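Side-chain contacts in endolysin B (Mycobacterium phage D29, PDB 3HC7), which hydrolyses the ester linkage that joins mycolic acids to arabinogalactan in the mycobacterial cell wall, helping the phage break out of its host: residues P51-E54 against K55-E59; L62-E65 against L66-A70. All coordinates share one frame; numbering follows the deposited sequence.

Contact 1: residues P51-E54 against K55-E59; sequences PSVE and KGVAE
Lys55, Gly56, Val57 and Ala58 each turn a backbone N-H to the carbonyl four residues earlier, and these four bonds hold the first turns of helix 50-70 together. The longest joins Lys55 N to Pro51 O at 3.3 Å, its donor tilted 32° from the carbonyl plane; Val57 N reaches Val53 O at 2.9 Å.

Apolar contact follows the same i to i+4 spacing: CG2 of Val57 lies 4.2 Å from Val53 CG1, the two side chains crossing at a slant. Both valines also touch helix 83-96, Val53 on Gln83 and Ile86, Val57 on Val87 and Gln90.

Other side-chain carbons pack against carbonyl oxygens. Val57 CG2, set anti to its own carbonyl carbon, turns back to within 3.3 Å of Val53 O. In Lys55, chi1 of -63° places CG beside the backbone N and so 3.4 Å from Pro51 O.

Among the charged groups, Lys55 NZ stays 7.0 Å from Glu54 OE1, too far for a salt bridge. Ser52 OG is hydrogen-bonded to Gln83 OE1 and to Ala45 N. The chemistry thus implies a helix start held by main-chain bonds, with Val53 and Val57 turned to the helix that follows the active-site Ser82.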
ATOM      1  N   PRO A  51      -0.926 -12.738   3.183  1.00 29.87           N
ATOM      2  CA  PRO A  51      -2.152 -13.070   3.934  1.00 33.43           C
ATOM      3  C   PRO A  51      -2.625 -11.888   4.755  1.00 33.67           C
ATOM      4  O   PRO A  51      -3.825 -11.741   4.981  1.00 38.84           O
ATOM      5  CB  PRO A  51      -1.707 -14.201   4.868  1.00 32.27           C
ATOM      6  CG  PRO A  51      -0.514 -14.822   4.158  1.00 33.56           C
ATOM      7  CD  PRO A  51       0.183 -13.660   3.494  1.00 28.02           C
ATOM      8  N   SER A  52      -1.694 -11.058   5.211  1.00 29.49           N
ATOM      9  CA  SER A  52      -2.073  -9.865   5.955  1.00 24.57           C
ATOM     10  C   SER A  52      -2.828  -8.914   5.023  1.00 30.67           C
ATOM     11  O   SER A  52      -3.888  -8.404   5.371  1.00 32.84           O
ATOM     12  CB  SER A  52      -0.850  -9.188   6.568  1.00 32.78           C
ATOM     13  OG  SER A  52      -1.231  -8.057   7.333  1.00 36.02           O
ATOM     14  N   VAL A  53      -2.274  -8.696   3.835  1.00 29.23           N
ATOM     15  CA  VAL A  53      -2.918  -7.883   2.807  1.00 35.89           C
ATOM     16  C   VAL A  53      -4.347  -8.340   2.490  1.00 29.43           C
ATOM     17  O   VAL A  53      -5.249  -7.516   2.359  1.00 30.94           O
ATOM     18  CB  VAL A  53      -2.078  -7.859   1.505  1.00 31.97           C
ATOM     19  CG1 VAL A  53      -2.844  -7.169   0.371  1.00 26.75           C
ATOM     20  CG2 VAL A  53      -0.747  -7.164   1.747  1.00 26.31           C
ATOM     21  N   GLU A  54      -4.546  -9.649   2.351  1.00 27.78           N
ATOM     22  CA  GLU A  54      -5.856 -10.199   2.028  1.00 34.81           C
ATOM     23  C   GLU A  54      -6.889  -9.859   3.104  1.00 36.98           C
ATOM     24  O   GLU A  54      -8.035  -9.566   2.790  1.00 36.56           O
ATOM     25  CB  GLU A  54      -5.794 -11.720   1.869  1.00 38.37           C
ATOM     26  CG  GLU A  54      -4.889 -12.245   0.769  1.00 35.27           C
ATOM     27  CD  GLU A  54      -4.725 -13.761   0.850  1.00 41.99           C
ATOM     28  OE1 GLU A  54      -5.178 -14.370   1.848  1.00 47.72           O
ATOM     29  OE2 GLU A  54      -4.145 -14.350  -0.078  1.00 40.73           O
ATOM     30  N   LYS A  55      -6.488  -9.913   4.371  1.00 33.87           N
ATOM     31  CA  LYS A  55      -7.405  -9.567   5.467  1.00 37.66           C
ATOM     32  C   LYS A  55      -7.781  -8.090   5.444  1.00 41.51           C
ATOM     33  O   LYS A  55      -8.944  -7.734   5.638  1.00 41.94           O
ATOM     34  CB  LYS A  55      -6.794  -9.924   6.817  1.00 34.82           C
ATOM     35  CG  LYS A  55      -6.550 -11.412   6.985  1.00 36.45           C
ATOM     36  CD  LYS A  55      -5.605 -11.678   8.135  1.00 47.03           C
ATOM     37  CE  LYS A  55      -5.338 -13.160   8.272  1.00 58.51           C
ATOM     38  NZ  LYS A  55      -6.584 -13.880   8.647  1.00 69.47           N
ATOM     39  N   GLY A  56      -6.790  -7.234   5.202  1.00 40.55           N
ATOM     40  CA  GLY A  56      -7.031  -5.806   5.115  1.00 37.73           C
ATOM     41  C   GLY A  56      -7.947  -5.484   3.950  1.00 40.61           C
ATOM     42  O   GLY A  56      -8.832  -4.637   4.069  1.00 40.17           O
ATOM     43  N   VAL A  57      -7.734  -6.159   2.820  1.00 38.01           N
ATOM     44  CA  VAL A  57      -8.579  -5.956   1.649  1.00 34.65           C
ATOM     45  C   VAL A  57     -10.022  -6.331   1.961  1.00 39.05           C
ATOM     46  O   VAL A  57     -10.942  -5.579   1.661  1.00 40.96           O
ATOM     47  CB  VAL A  57      -8.070  -6.748   0.415  1.00 28.78           C
ATOM     48  CG1 VAL A  57      -9.180  -6.896  -0.657  1.00 27.28           C
ATOM     49  CG2 VAL A  57      -6.854  -6.064  -0.184  1.00 20.89           C
ATOM     50  N   ALA A  58     -10.222  -7.497   2.559  1.00 41.43           N
ATOM     51  CA  ALA A  58     -11.570  -7.942   2.888  1.00 37.82           C
ATOM     52  C   ALA A  58     -12.255  -6.937   3.810  1.00 41.00           C
ATOM     53  O   ALA A  58     -13.424  -6.608   3.619  1.00 40.60           O
ATOM     54  CB  ALA A  58     -11.543  -9.318   3.515  1.00 34.05           C
ATOM     55  N   GLU A  59     -11.528  -6.434   4.800  1.00 34.83           N
ATOM     56  CA  GLU A  59     -12.129  -5.485   5.733  1.00 44.43           C
ATOM     57  C   GLU A  59     -12.429  -4.133   5.086  1.00 45.76           C
ATOM     58  O   GLU A  59     -13.442  -3.504   5.393  1.00 46.17           O
ATOM     59  CB  GLU A  59     -11.261  -5.293   6.969  1.00 46.86           C
ATOM     60  CG  GLU A  59     -11.865  -4.315   7.981  1.00 51.84           C
ATOM     61  CD  GLU A  59     -13.083  -4.876   8.705  1.00 60.39           C
ATOM     62  OE1 GLU A  59     -13.294  -6.108   8.670  1.00 60.80           O
ATOM     63  OE2 GLU A  59     -13.829  -4.085   9.319  1.00 66.19           O
TER

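Contact 2: residues L62-E65 against L66-A70; sequences LQIE and LKLDA
The N atoms of Leu66, Lys67, Leu68 and Asp69 donate to the O atoms of Leu62, Gln63, Ile64 and Glu65 at 2.9 to 3.1 Å, the regular i to i+4 alpha-helical pattern carried toward the end of helix 50-70.

Among the side chains, Leu62 and Leu66 meet on an exposed side. Leu62 CD2 is modelled 3.2 Å from Leu66 CD1, closer than two methyls normally come, so the exact fit is doubtful. Ile64 and Leu68 lie alongside each other and point the same way, with CG2 of Ile64 3.8 Å from CD2 of Leu68; both are buried against Phe76 of strand 76-81, and Ile64 also touches Phe7 and Met78. Leu68 CB sits only 3.1 Å from Ile64 O. Gln63 and Lys67 likewise run side by side. The lysine bends at its second torsion (chi2 47°), carrying its CD to 3.6 Å from Gln63 O, and both residues touch Phe7 and Gln37.

Glu65 and Asp69 bear like charges, OE1 and OD2 being 6.0 Å apart. Each carboxylate has a salt bridge to an arginine, Glu65 with Arg102 and Asp69 with Arg105, which probably offsets their mutual repulsion. The chemistry therefore implies three distinct patches: an apolar one from Ile64 and Leu68 against Phe76, a polar one from Gln63 and Lys67 beside Phe7 and Gln37, and an acidic one matched by the two arginines.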
ATOM      1  N   LEU A  62     -15.603  -4.546   2.943  1.00 41.82           N
ATOM      2  CA  LEU A  62     -16.735  -4.652   3.856  1.00 48.25           C
ATOM      3  C   LEU A  62     -17.170  -3.279   4.369  1.00 53.98           C
ATOM      4  O   LEU A  62     -18.340  -2.913   4.269  1.00 58.20           O
ATOM      5  CB  LEU A  62     -16.366  -5.569   5.032  1.00 53.06           C
ATOM      6  CG  LEU A  62     -17.461  -6.113   5.960  1.00 65.41           C
ATOM      7  CD1 LEU A  62     -16.865  -6.938   7.090  1.00 64.24           C
ATOM      8  CD2 LEU A  62     -18.305  -4.999   6.535  1.00 78.13           C
ATOM      9  N   GLN A  63     -16.221  -2.528   4.915  1.00 49.57           N
ATOM     10  CA  GLN A  63     -16.504  -1.234   5.517  1.00 53.52           C
ATOM     11  C   GLN A  63     -17.029  -0.223   4.507  1.00 53.76           C
ATOM     12  O   GLN A  63     -17.947   0.537   4.803  1.00 58.24           O
ATOM     13  CB  GLN A  63     -15.252  -0.685   6.205  1.00 52.88           C
ATOM     14  CG  GLN A  63     -14.893  -1.408   7.491  1.00 56.17           C
ATOM     15  CD  GLN A  63     -15.924  -1.167   8.583  1.00 64.18           C
ATOM     16  OE1 GLN A  63     -16.041  -1.946   9.531  1.00 60.07           O
ATOM     17  NE2 GLN A  63     -16.677  -0.080   8.450  1.00 56.14           N
ATOM     18  N   ILE A  64     -16.440  -0.212   3.315  1.00 47.80           N
ATOM     19  CA  ILE A  64     -16.872   0.702   2.266  1.00 54.74           C
ATOM     20  C   ILE A  64     -18.347   0.490   1.932  1.00 53.00           C
ATOM     21  O   ILE A  64     -19.119   1.445   1.850  1.00 55.25           O
ATOM     22  CB  ILE A  64     -16.031   0.541   0.989  1.00 47.99           C
ATOM     23  CG1 ILE A  64     -14.665   1.206   1.180  1.00 46.11           C
ATOM     24  CG2 ILE A  64     -16.760   1.158  -0.195  1.00 45.53           C
ATOM     25  CD1 ILE A  64     -13.670   0.935   0.050  1.00 47.11           C
ATOM     26  N   GLU A  65     -18.726  -0.770   1.746  1.00 53.42           N
ATOM     27  CA  GLU A  65     -20.112  -1.129   1.489  1.00 57.45           C
ATOM     28  C   GLU A  65     -21.016  -0.644   2.608  1.00 64.91           C
ATOM     29  O   GLU A  65     -22.084  -0.080   2.357  1.00 64.57           O
ATOM     30  CB  GLU A  65     -20.256  -2.642   1.367  1.00 60.23           C
ATOM     31  CG  GLU A  65     -19.748  -3.210   0.075  1.00 67.96           C
ATOM     32  CD  GLU A  65     -19.818  -4.718   0.056  1.00 70.46           C
ATOM     33  OE1 GLU A  65     -20.038  -5.318   1.130  1.00 66.03           O
ATOM     34  OE2 GLU A  65     -19.649  -5.299  -1.034  1.00 71.71           O
ATOM     35  N   LEU A  66     -20.592  -0.874   3.847  1.00 59.00           N
ATOM     36  CA  LEU A  66     -21.410  -0.487   4.990  1.00 65.59           C
ATOM     37  C   LEU A  66     -21.689   1.010   4.992  1.00 69.65           C
ATOM     38  O   LEU A  66     -22.827   1.443   4.807  1.00 76.44           O
ATOM     39  CB  LEU A  66     -20.740  -0.894   6.301  1.00 69.46           C
ATOM     40  CG  LEU A  66     -20.643  -2.396   6.556  1.00 67.96           C
ATOM     41  CD1 LEU A  66     -20.070  -2.659   7.937  1.00 66.18           C
ATOM     42  CD2 LEU A  66     -22.009  -3.037   6.413  1.00 72.93           C
ATOM     43  N   LYS A  67     -20.644   1.796   5.207  1.00 67.95           N
ATOM     44  CA  LYS A  67     -20.790   3.239   5.325  1.00 66.37           C
ATOM     45  C   LYS A  67     -21.512   3.842   4.124  1.00 63.52           C
ATOM     46  O   LYS A  67     -22.405   4.670   4.279  1.00 59.81           O
ATOM     47  CB  LYS A  67     -19.420   3.890   5.501  1.00 64.57           C
ATOM     48  CG  LYS A  67     -18.913   3.893   6.934  1.00 69.62           C
ATOM     49  CD  LYS A  67     -19.058   2.538   7.608  1.00 73.75           C
ATOM     50  CE  LYS A  67     -18.687   2.623   9.085  1.00 75.44           C
ATOM     51  NZ  LYS A  67     -18.876   1.327   9.791  1.00 73.45           N
ATOM     52  N   LEU A  68     -21.132   3.410   2.928  1.00 62.98           N
ATOM     53  CA  LEU A  68     -21.651   4.014   1.702  1.00 61.80           C
ATOM     54  C   LEU A  68     -23.073   3.585   1.341  1.00 66.56           C
ATOM     55  O   LEU A  68     -23.802   4.333   0.683  1.00 63.96           O
ATOM     56  CB  LEU A  68     -20.688   3.778   0.536  1.00 64.58           C
ATOM     57  CG  LEU A  68     -19.691   4.918   0.300  1.00 65.29           C
ATOM     58  CD1 LEU A  68     -19.175   5.492   1.606  1.00 67.36           C
ATOM     59  CD2 LEU A  68     -18.545   4.468  -0.576  1.00 45.68           C
ATOM     60  N   ASP A  69     -23.473   2.388   1.759  1.00 64.86           N
ATOM     61  CA  ASP A  69     -24.866   1.982   1.604  1.00 65.35           C
ATOM     62  C   ASP A  69     -25.746   2.744   2.595  1.00 75.72           C
ATOM     63  O   ASP A  69     -26.892   3.074   2.301  1.00 81.14           O
ATOM     64  CB  ASP A  69     -25.036   0.471   1.794  1.00 60.27           C
ATOM     65  CG  ASP A  69     -24.829  -0.309   0.510  1.00 65.05           C
ATOM     66  OD1 ASP A  69     -24.878   0.308  -0.575  1.00 68.47           O
ATOM     67  OD2 ASP A  69     -24.625  -1.541   0.582  1.00 64.09           O
ATOM     68  N   ALA A  70     -25.192   3.021   3.770  1.00 74.19           N
ATOM     69  CA  ALA A  70     -25.926   3.711   4.815  1.00 78.31           C
ATOM     70  C   ALA A  70     -26.183   5.169   4.451  1.00 86.03           C
ATOM     71  O   ALA A  70     -27.232   5.716   4.785  1.00 98.82           O
ATOM     72  CB  ALA A  70     -25.174   3.615   6.131  1.00 78.89           C
TER

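Contacts 1 and 2 lie in series on helix 50-70, their centres about 17 Å apart, and backbone approaches such as Ala58 O to Leu62 N (3.1 Å) bridge them. Residues 51-59 lie nearer the middle of the molecule, and through Val53 and Val57 contact 1 meets helix 83-96; the side chain of Val53 is about 9 Å from that of the active-site Ser82, which belongs to a GxSxG sequence consistent with the nucleophile elbow of alpha/beta hydrolases. Residues 62-70, whose centre is about 21 Å from that of the chain, lie away from the annotated sites and pack on strands 5-9, 35-38 and 76-81 of the parallel sheet. A single helix thus serves different neighbours along its length.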